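Local structure of glutamyl-tRNA synthetase (Methanothermobacter thermautotrophicus, 3AII) at residues A[402-407]-A[518-523]; A[255-260]-A[269-274]; A[348-353]-A[503-508]. The protein charges tRNA with glutamate, first activating the amino acid with ATP to Glu-AMP and then passing it to the acceptor end of the tRNA. All coordinates share one frame; numbering follows the deposited sequence.

Interaction 1 (A[402-407]-A[518-523]); sequences RRYFFA and ADASEL
The ring of Tyr404 lies against the 3-10 turn 518-522 and the leucine that follows it, and this is the tight half of the contact. Ala520 places CB over one face, 4.1 Å from Tyr404 CD1. Leu523 meets the tyrosine tip to tip. Its CD1 makes an off-centre CH-pi approach 4.3 Å from the centroid of the Tyr404 ring, while its CD2 lies 3.5 Å from Tyr404 OH. The CB of Asp519 comes up at the ring edge, and its carboxylate leads off elsewhere. Tyr404, Ala520 and Leu523 are all buried.

The other half is polar and opens toward solvent at Glu522, which is exposed, and Arg402, partly so. Tyr404 OH donates to Glu522 OE2 in a very short bond of 2.5 Å, using the anti lone pair of that oxygen. Arg402 reaches the same oxygen tip to tip through NH1, in a salt bridge of 2.7 Å that meets OE2 from above the carboxylate plane, the two flat groups standing 87° apart. Arg402, bent at chi3 (75°), also turns NE onto Tyr404 OH at 2.9 Å. The hydroxyl therefore accepts from one side and donates on the other, which fixes its rotation, and two donors grip OE2, probably favouring the charged carboxylate. Glu522 holds CG in the crowded position between N and carbonyl carbon, then runs extended to deliver that oxygen.

In the beta-rich anticodon-binding region, the backbone of Tyr404 bonds to Gln530 and Glu532, and Val529 of strand 528-531 touches both Tyr404 and Leu523. On strand 402-408, Phe406 packs on strand 500-505.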
loop_
_atom_site.group_PDB
_atom_site.type_symbol
_atom_site.label_atom_id
_atom_site.label_comp_id
_atom_site.label_asym_id
_atom_site.label_seq_id
_atom_site.Cartn_x
_atom_site.Cartn_y
_atom_site.Cartn_z
ATOM N N ARG A 402 1.240 -17.998 -17.479
ATOM C CA ARG A 402 0.653 -19.097 -18.253
ATOM C C ARG A 402 -0.768 -18.737 -18.674
ATOM O O ARG A 402 -1.501 -18.104 -17.908
ATOM C CB ARG A 402 0.632 -20.393 -17.427
ATOM C CG ARG A 402 2.019 -20.861 -17.012
ATOM C CD ARG A 402 1.952 -21.968 -15.954
ATOM N NE ARG A 402 1.566 -23.261 -16.511
ATOM C CZ ARG A 402 2.426 -24.212 -16.874
ATOM N NH1 ARG A 402 1.981 -25.356 -17.374
ATOM N NH2 ARG A 402 3.735 -24.016 -16.740
ATOM N N ARG A 403 -1.140 -19.161 -19.873
ATOM C CA ARG A 403 -2.438 -18.814 -20.449
ATOM C C ARG A 403 -3.457 -19.940 -20.345
ATOM O O ARG A 403 -3.163 -21.091 -20.675
ATOM C CB ARG A 403 -2.281 -18.435 -21.920
ATOM C CG ARG A 403 -1.442 -17.184 -22.161
ATOM C CD ARG A 403 -1.477 -16.814 -23.643
ATOM N NE ARG A 403 -1.247 -17.963 -24.508
ATOM C CZ ARG A 403 -1.315 -17.909 -25.837
ATOM N NH1 ARG A 403 -1.602 -16.757 -26.426
ATOM N NH2 ARG A 403 -1.107 -18.988 -26.574
ATOM N N TYR A 404 -4.674 -19.590 -19.917
ATOM C CA TYR A 404 -5.789 -20.536 -19.879
ATOM C C TYR A 404 -7.080 -19.864 -20.348
ATOM O O TYR A 404 -7.211 -18.636 -20.258
ATOM C CB TYR A 404 -5.991 -21.059 -18.452
ATOM C CG TYR A 404 -4.765 -21.748 -17.891
ATOM C CD1 TYR A 404 -4.548 -23.103 -18.117
ATOM C CD2 TYR A 404 -3.802 -21.030 -17.198
ATOM C CE1 TYR A 404 -3.411 -23.736 -17.623
ATOM C CE2 TYR A 404 -2.663 -21.653 -16.706
ATOM C CZ TYR A 404 -2.483 -23.002 -16.917
ATOM O OH TYR A 404 -1.337 -23.600 -16.430
ATOM N N PHE A 405 -8.038 -20.675 -20.800
ATOM C CA PHE A 405 -9.386 -20.188 -21.135
ATOM C C PHE A 405 -10.310 -20.353 -19.927
ATOM O O PHE A 405 -10.576 -21.484 -19.502
ATOM C CB PHE A 405 -9.985 -20.984 -22.305
ATOM C CG PHE A 405 -9.363 -20.690 -23.652
ATOM C CD1 PHE A 405 -8.734 -19.476 -23.902
ATOM C CD2 PHE A 405 -9.443 -21.627 -24.675
ATOM C CE1 PHE A 405 -8.166 -19.211 -25.159
ATOM C CE2 PHE A 405 -8.882 -21.361 -25.928
ATOM C CZ PHE A 405 -8.261 -20.152 -26.166
ATOM N N PHE A 406 -10.792 -19.230 -19.394
ATOM C CA PHE A 406 -11.819 -19.203 -18.360
ATOM C C PHE A 406 -13.035 -18.529 -18.968
ATOM O O PHE A 406 -12.956 -17.388 -19.401
ATOM C CB PHE A 406 -11.325 -18.409 -17.139
ATOM C CG PHE A 406 -12.421 -18.023 -16.155
ATOM C CD1 PHE A 406 -13.010 -18.980 -15.342
ATOM C CD2 PHE A 406 -12.828 -16.699 -16.037
ATOM C CE1 PHE A 406 -14.010 -18.633 -14.431
ATOM C CE2 PHE A 406 -13.820 -16.331 -15.125
ATOM C CZ PHE A 406 -14.410 -17.295 -14.325
ATOM N N ALA A 407 -14.148 -19.255 -19.016
ATOM C CA ALA A 407 -15.394 -18.712 -19.548
ATOM C C ALA A 407 -16.284 -18.274 -18.387
ATOM O O ALA A 407 -16.878 -19.117 -17.707
ATOM C CB ALA A 407 -16.102 -19.763 -20.401
ATOM N N ALA A 518 -9.228 -27.829 -18.454
ATOM C CA ALA A 518 -8.662 -28.885 -17.615
ATOM C C ALA A 518 -7.246 -28.635 -17.122
ATOM O O ALA A 518 -6.921 -28.947 -15.973
ATOM C CB ALA A 518 -8.724 -30.231 -18.355
ATOM N N ASP A 519 -6.387 -28.077 -17.969
ATOM C CA ASP A 519 -4.994 -27.862 -17.572
ATOM C C ASP A 519 -4.776 -26.919 -16.388
ATOM O O ASP A 519 -3.741 -26.971 -15.725
ATOM C CB ASP A 519 -4.163 -27.391 -18.762
ATOM C CG ASP A 519 -3.709 -28.533 -19.637
ATOM O OD1 ASP A 519 -3.445 -29.634 -19.097
ATOM O OD2 ASP A 519 -3.617 -28.330 -20.868
ATOM N N ALA A 520 -5.740 -26.046 -16.125
ATOM C CA ALA A 520 -5.662 -25.145 -14.999
ATOM C C ALA A 520 -5.459 -25.914 -13.694
ATOM O O ALA A 520 -4.916 -25.378 -12.744
ATOM C CB ALA A 520 -6.920 -24.276 -14.933
ATOM N N SER A 521 -5.884 -27.175 -13.663
ATOM C CA SER A 521 -5.714 -27.988 -12.454
ATOM C C SER A 521 -4.250 -28.195 -12.065
ATOM O O SER A 521 -3.957 -28.584 -10.932
ATOM C CB SER A 521 -6.421 -29.346 -12.599
ATOM O OG SER A 521 -5.850 -30.116 -13.636
ATOM N N GLU A 522 -3.334 -27.940 -13.001
ATOM C CA GLU A 522 -1.891 -27.995 -12.716
ATOM C C GLU A 522 -1.365 -26.819 -11.877
ATOM O O GLU A 522 -0.243 -26.858 -11.364
ATOM C CB GLU A 522 -1.096 -28.078 -14.029
ATOM C CG GLU A 522 -0.968 -26.731 -14.762
ATOM C CD GLU A 522 -0.507 -26.889 -16.202
ATOM O OE1 GLU A 522 0.026 -27.962 -16.547
ATOM O OE2 GLU A 522 -0.677 -25.940 -16.993
ATOM N N LEU A 523 -2.167 -25.762 -11.748
ATOM C CA LEU A 523 -1.731 -24.567 -11.042
ATOM C C LEU A 523 -1.694 -24.780 -9.535
ATOM O O LEU A 523 -2.462 -25.579 -8.988
ATOM C CB LEU A 523 -2.665 -23.399 -11.362
ATOM C CG LEU A 523 -2.704 -23.007 -12.841
ATOM C CD1 LEU A 523 -3.917 -22.132 -13.146
ATOM C CD2 LEU A 523 -1.392 -22.314 -13.216
#

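Interaction 2 (A[255-260]-A[269-274])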
loop_
_atom_site.group_PDB
_atom_site.type_symbol
_atom_site.label_atom_id
_atom_site.label_comp_id
_atom_site.label_asym_id
_atom_site.label_seq_id
_atom_site.Cartn_x
_atom_site.Cartn_y
_atom_site.Cartn_z
ATOM N N ARG A 255 1.813 16.032 25.704
ATOM C CA ARG A 255 0.442 16.088 26.201
ATOM C C ARG A 255 0.172 14.940 27.157
ATOM O O ARG A 255 0.941 13.986 27.225
ATOM C CB ARG A 255 -0.554 16.031 25.047
ATOM C CG ARG A 255 -0.427 14.777 24.209
ATOM C CD ARG A 255 -1.461 14.691 23.115
ATOM N NE ARG A 255 -1.393 13.401 22.440
ATOM C CZ ARG A 255 -2.134 13.075 21.388
ATOM N NH1 ARG A 255 -2.012 11.875 20.835
ATOM N NH2 ARG A 255 -2.996 13.951 20.887
ATOM N N ILE A 256 -0.931 15.041 27.892
ATOM C CA ILE A 256 -1.322 13.991 28.819
ATOM C C ILE A 256 -2.461 13.202 28.183
ATOM O O ILE A 256 -3.437 13.795 27.736
ATOM C CB ILE A 256 -1.800 14.590 30.156
ATOM C CG1 ILE A 256 -0.690 15.434 30.803
ATOM C CG2 ILE A 256 -2.251 13.470 31.094
ATOM C CD1 ILE A 256 -1.163 16.336 31.950
ATOM N N VAL A 257 -2.323 11.878 28.125
ATOM C CA VAL A 257 -3.348 11.010 27.544
ATOM C C VAL A 257 -3.579 9.855 28.494
ATOM O O VAL A 257 -2.639 9.135 28.842
ATOM C CB VAL A 257 -2.901 10.428 26.189
ATOM C CG1 VAL A 257 -4.012 9.555 25.565
ATOM C CG2 VAL A 257 -2.473 11.543 25.240
ATOM N N GLU A 258 -4.821 9.675 28.928
ATOM C CA GLU A 258 -5.114 8.578 29.839
ATOM C C GLU A 258 -5.741 7.441 29.064
ATOM O O GLU A 258 -6.959 7.364 28.924
ATOM C CB GLU A 258 -6.034 9.044 30.966
ATOM C CG GLU A 258 -5.464 10.189 31.789
ATOM C CD GLU A 258 -6.389 10.585 32.928
ATOM O OE1 GLU A 258 -6.542 9.778 33.870
ATOM O OE2 GLU A 258 -6.963 11.697 32.883
ATOM N N ALA A 259 -4.898 6.571 28.531
ATOM C CA ALA A 259 -5.374 5.472 27.705
ATOM C C ALA A 259 -4.367 4.336 27.738
ATOM O O ALA A 259 -3.170 4.567 27.849
ATOM C CB ALA A 259 -5.596 5.940 26.263
ATOM N N GLU A 260 -4.857 3.108 27.643
ATOM C CA GLU A 260 -3.984 1.952 27.572
ATOM C C GLU A 260 -3.303 1.889 26.212
ATOM O O GLU A 260 -3.963 1.911 25.172
ATOM C CB GLU A 260 -4.788 0.676 27.806
ATOM C CG GLU A 260 -4.023 -0.604 27.521
ATOM C CD GLU A 260 -4.901 -1.834 27.617
ATOM O OE1 GLU A 260 -5.897 -1.796 28.369
ATOM O OE2 GLU A 260 -4.596 -2.838 26.939
ATOM N N ARG A 269 1.418 8.161 30.858
ATOM C CA ARG A 269 0.306 9.030 30.496
ATOM C C ARG A 269 0.800 10.305 29.830
ATOM O O ARG A 269 0.011 11.083 29.320
ATOM C CB ARG A 269 -0.534 9.384 31.722
ATOM C CG ARG A 269 0.135 10.366 32.656
ATOM C CD ARG A 269 -0.821 10.811 33.756
ATOM N NE ARG A 269 -1.217 9.696 34.616
ATOM C CZ ARG A 269 -2.065 9.811 35.632
ATOM N NH1 ARG A 269 -2.612 10.989 35.903
ATOM N NH2 ARG A 269 -2.371 8.753 36.370
ATOM N N VAL A 270 2.108 10.536 29.835
ATOM C CA VAL A 270 2.614 11.752 29.203
ATOM C C VAL A 270 3.279 11.348 27.890
ATOM O O VAL A 270 4.237 10.565 27.897
ATOM C CB VAL A 270 3.617 12.506 30.103
ATOM C CG1 VAL A 270 4.075 13.780 29.406
ATOM C CG2 VAL A 270 2.984 12.857 31.460
ATOM N N TYR A 271 2.758 11.866 26.775
ATOM C CA TYR A 271 3.174 11.418 25.438
ATOM C C TYR A 271 3.689 12.567 24.583
ATOM O O TYR A 271 3.156 13.680 24.640
ATOM C CB TYR A 271 1.988 10.781 24.709
ATOM C CG TYR A 271 1.692 9.383 25.178
ATOM C CD1 TYR A 271 0.852 9.151 26.262
ATOM C CD2 TYR A 271 2.282 8.297 24.552
ATOM C CE1 TYR A 271 0.589 7.852 26.682
ATOM C CE2 TYR A 271 2.029 7.020 24.964
ATOM C CZ TYR A 271 1.192 6.803 26.031
ATOM O OH TYR A 271 0.955 5.504 26.410
ATOM N N PRO A 272 4.717 12.302 23.763
ATOM C CA PRO A 272 5.225 13.343 22.869
ATOM C C PRO A 272 4.326 13.514 21.657
ATOM O O PRO A 272 3.681 12.558 21.179
ATOM C CB PRO A 272 6.587 12.787 22.429
ATOM C CG PRO A 272 6.373 11.310 22.430
ATOM C CD PRO A 272 5.511 11.067 23.671
ATOM N N MET A 273 4.277 14.747 21.168
ATOM C CA MET A 273 3.687 15.030 19.873
ATOM C C MET A 273 4.716 14.762 18.793
ATOM O O MET A 273 5.936 14.816 19.044
ATOM C CB MET A 273 3.210 16.479 19.797
ATOM C CG MET A 273 2.136 16.812 20.807
ATOM S SD MET A 273 0.672 15.806 20.545
ATOM C CE MET A 273 -0.031 16.573 19.089
ATOM N N MET A 274 4.206 14.449 17.602
ATOM C CA MET A 274 5.033 14.001 16.491
ATOM C C MET A 274 6.253 14.897 16.216
ATOM O O MET A 274 7.375 14.403 16.058
ATOM C CB MET A 274 4.169 13.836 15.234
ATOM C CG MET A 274 4.665 12.760 14.289
ATOM S SD MET A 274 4.923 13.429 12.647
ATOM C CE MET A 274 5.745 14.938 13.111
HETATM O O HOH W 1 0.899 11.574 21.486
#
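A beta hairpin joins the last two strands of a four-stranded antiparallel sheet in the catalytic domain, with 270-272 at its edge pairing to 252-256. At the opposite edge, strand 188-191 ends on the zinc ligand Cys191. Arg255 and Tyr271 form the hydrogen-bonded pair: Arg255 N donates to Tyr271 O at 2.9 Å, and Tyr271 N returns a bond to Arg255 O at 2.8 Å, both nearly along the C=O axes. Ile256 and Val270 make the neighbouring non-hydrogen-bonded pair. Past the strand, Val257 N reaches Arg269 O at 2.7 Å, and the CA-H groups of Ile256 and Val270 point at the carbonyls of Arg269 and Arg255.

Side chains add packing. Val257 and Tyr271, both buried, meet with Val257 CB 4.0 Å from Tyr271 CD1. The side chains of Ile256 and Arg269 lie side by side, pointing the same way, with CG2 of the first against CD of the second, while Arg269 NH1 finds its bond at Met228 O. Arg255 leaves the backbone with CG in the crowded position (chi1 59°) and then stretches straight to NE. Met273, bent at chi2 and chi3, crosses it at about a right angle, so that its SD lies over one face of the guanidinium and 3.5 Å from Arg255 CD. A water donates to Pro272 O at 3.0 Å and accepts a weak bond from Arg255 NH1.

The pairing is thus carried by straight main-chain bonds. The charged tips probably add little across it: Glu258 OE1 stays 4.6 Å from Arg269 NH1, well out of the guanidinium plane, where only a modest electrostatic attraction would be expected.

Interaction 3 (A[348-353]-A[503-508]); sequences DDPRLG and EVIMPD
The guanidinium of Arg351 carries the carboxylate of Asp349 in plane along its edge, within an Asx turn of the loop between helices 333-341 and 355-360. Arg351 NE donates to Asp349 OD1 at 2.9 Å and Arg351 NH2 to Asp349 OD2, also at 2.9 Å, each through a syn lone pair, a side-on double grip. Asp508 O approaches the same guanidinium obliquely. The third nitrogen, NH1, makes a salt bridge to Glu343.

Asp349 OD1 spends its anti lone pair on the backbone N of Arg351, which makes the Asx turn, and Leu352 N bonds back to Asp349 O, closing a type I beta turn. Asp349 is buried; its carboxylate is satisfied by Arg351, through backbone and side chain, and by Ser345 N at OD2. The side-chain bonds and the bend at chi3 hold the Arg351 chain over the end of 503-508, a segment that leaves strand 500-505 in the anticodon-binding region. The contact therefore joins that region to the catalytic one.

Across the seam there are no hydrogen bonds. Pro350 does most of the touching: its side chain crosses that of Ile505 obliquely, with Pro350 CG 4.0 Å from Ile505 CG2 and 3.7 Å from Met506 O, while Asp508 turns its OD1 to Ser510. The carbonyls Pro350 O and Pro507 O come within 3.3 Å of each other, two acceptors that cannot bond. Beside them the aliphatic part of Arg351 settles on the main chain, with CD 3.6 Å from Asp508 O.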
loop_
_atom_site.group_PDB
_atom_site.type_symbol
_atom_site.label_atom_id
_atom_site.label_comp_id
_atom_site.label_asym_id
_atom_site.label_seq_id
_atom_site.Cartn_x
_atom_site.Cartn_y
_atom_site.Cartn_z
ATOM N N ASP A 348 -6.431 -7.901 3.367
ATOM C CA ASP A 348 -6.201 -8.269 1.968
ATOM C C ASP A 348 -7.493 -8.332 1.134
ATOM O O ASP A 348 -7.555 -8.999 0.093
ATOM C CB ASP A 348 -5.402 -9.571 1.871
ATOM C CG ASP A 348 -6.101 -10.736 2.529
ATOM O OD1 ASP A 348 -7.163 -10.525 3.144
ATOM O OD2 ASP A 348 -5.584 -11.867 2.434
ATOM N N ASP A 349 -8.522 -7.624 1.586
ATOM C CA ASP A 349 -9.758 -7.494 0.812
ATOM C C ASP A 349 -9.440 -6.657 -0.422
ATOM O O ASP A 349 -8.789 -5.626 -0.307
ATOM C CB ASP A 349 -10.833 -6.811 1.670
ATOM C CG ASP A 349 -12.200 -6.760 0.984
ATOM O OD1 ASP A 349 -12.327 -6.097 -0.071
ATOM O OD2 ASP A 349 -13.154 -7.372 1.514
ATOM N N PRO A 350 -9.873 -7.109 -1.621
ATOM C CA PRO A 350 -9.430 -6.456 -2.862
ATOM C C PRO A 350 -9.910 -5.015 -3.001
ATOM O O PRO A 350 -9.374 -4.259 -3.805
ATOM C CB PRO A 350 -10.019 -7.349 -3.962
ATOM C CG PRO A 350 -11.144 -8.062 -3.311
ATOM C CD PRO A 350 -10.731 -8.273 -1.890
ATOM N N ARG A 351 -10.907 -4.638 -2.213
ATOM C CA ARG A 351 -11.369 -3.253 -2.205
ATOM C C ARG A 351 -10.392 -2.298 -1.535
ATOM O O ARG A 351 -10.571 -1.086 -1.599
ATOM C CB ARG A 351 -12.738 -3.161 -1.525
ATOM C CG ARG A 351 -13.850 -3.725 -2.393
ATOM C CD ARG A 351 -15.128 -3.932 -1.609
ATOM N NE ARG A 351 -15.009 -5.016 -0.643
ATOM C CZ ARG A 351 -16.022 -5.465 0.089
ATOM N NH1 ARG A 351 -17.223 -4.913 -0.039
ATOM N NH2 ARG A 351 -15.838 -6.462 0.941
ATOM N N LEU A 352 -9.352 -2.840 -0.905
ATOM C CA LEU A 352 -8.407 -2.008 -0.172
ATOM C C LEU A 352 -7.139 -1.726 -0.966
ATOM O O LEU A 352 -6.735 -2.520 -1.822
ATOM C CB LEU A 352 -8.054 -2.654 1.165
ATOM C CG LEU A 352 -9.254 -2.899 2.081
ATOM C CD1 LEU A 352 -8.819 -3.543 3.394
ATOM C CD2 LEU A 352 -9.998 -1.591 2.320
ATOM N N GLY A 353 -6.519 -0.587 -0.681
ATOM C CA GLY A 353 -5.279 -0.212 -1.336
ATOM C C GLY A 353 -4.043 -0.641 -0.566
ATOM O O GLY A 353 -2.969 -0.079 -0.755
ATOM N N GLU A 503 -13.843 -19.604 -10.002
ATOM C CA GLU A 503 -14.390 -18.277 -9.810
ATOM C C GLU A 503 -13.260 -17.291 -9.666
ATOM O O GLU A 503 -12.132 -17.658 -9.323
ATOM C CB GLU A 503 -15.316 -18.220 -8.602
ATOM C CG GLU A 503 -14.666 -18.551 -7.287
ATOM C CD GLU A 503 -15.690 -18.698 -6.178
ATOM O OE1 GLU A 503 -16.571 -19.577 -6.299
ATOM O OE2 GLU A 503 -15.617 -17.933 -5.191
ATOM N N VAL A 504 -13.569 -16.044 -9.971
ATOM C CA VAL A 504 -12.604 -14.967 -9.891
ATOM C C VAL A 504 -13.208 -13.865 -9.041
ATOM O O VAL A 504 -14.346 -13.430 -9.285
ATOM C CB VAL A 504 -12.268 -14.421 -11.288
ATOM C CG1 VAL A 504 -11.234 -13.301 -11.189
ATOM C CG2 VAL A 504 -11.757 -15.552 -12.186
ATOM N N ILE A 505 -12.473 -13.443 -8.018
ATOM C CA ILE A 505 -12.911 -12.316 -7.196
ATOM C C ILE A 505 -12.389 -11.041 -7.816
ATOM O O ILE A 505 -11.181 -10.893 -8.008
ATOM C CB ILE A 505 -12.425 -12.435 -5.754
ATOM C CG1 ILE A 505 -12.819 -13.798 -5.190
ATOM C CG2 ILE A 505 -12.983 -11.280 -4.924
ATOM C CD1 ILE A 505 -14.299 -14.105 -5.295
ATOM N N MET A 506 -13.300 -10.128 -8.149
ATOM C CA MET A 506 -12.935 -8.916 -8.871
ATOM C C MET A 506 -12.525 -7.816 -7.891
ATOM O O MET A 506 -12.692 -7.968 -6.678
ATOM C CB MET A 506 -14.087 -8.450 -9.782
ATOM C CG MET A 506 -14.623 -9.517 -10.735
ATOM S SD MET A 506 -13.353 -10.169 -11.853
ATOM C CE MET A 506 -13.081 -8.794 -12.937
ATOM N N PRO A 507 -11.952 -6.723 -8.405
ATOM C CA PRO A 507 -11.401 -5.729 -7.484
ATOM C C PRO A 507 -12.454 -5.043 -6.607
ATOM O O PRO A 507 -12.075 -4.418 -5.621
ATOM C CB PRO A 507 -10.702 -4.735 -8.421
ATOM C CG PRO A 507 -10.350 -5.566 -9.624
ATOM C CD PRO A 507 -11.547 -6.459 -9.796
ATOM N N ASP A 508 -13.738 -5.168 -6.944
ATOM C CA ASP A 508 -14.806 -4.677 -6.069
ATOM C C ASP A 508 -15.351 -5.779 -5.162
ATOM O O ASP A 508 -16.399 -5.626 -4.523
ATOM C CB ASP A 508 -15.938 -4.049 -6.883
ATOM C CG ASP A 508 -16.657 -5.052 -7.756
ATOM O OD1 ASP A 508 -16.259 -6.237 -7.768
ATOM O OD2 ASP A 508 -17.631 -4.651 -8.428
#

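How the interactions relate
Interactions 1 and 3 share a sheet: strands 402-408 and 500-505 belong to it, and the two contacts touch where Phe406 CE2 packs on Val504 CG2 at 3.7 Å. Their segments alternate along the chain, and their centres lie about 21 Å apart. Interaction 2 is remote, its centre about 55 Å from that of interaction 1, and it closes before either of the others opens. Interactions 1 and 2 are partly buried, whereas interaction 3 is a surface contact. Chemistry follows place: main-chain bonding within one sheet in 2, a network of charged groups and the hydroxyl of a buried tyrosine in 1, and unbonded van der Waals packing between two regions in 3.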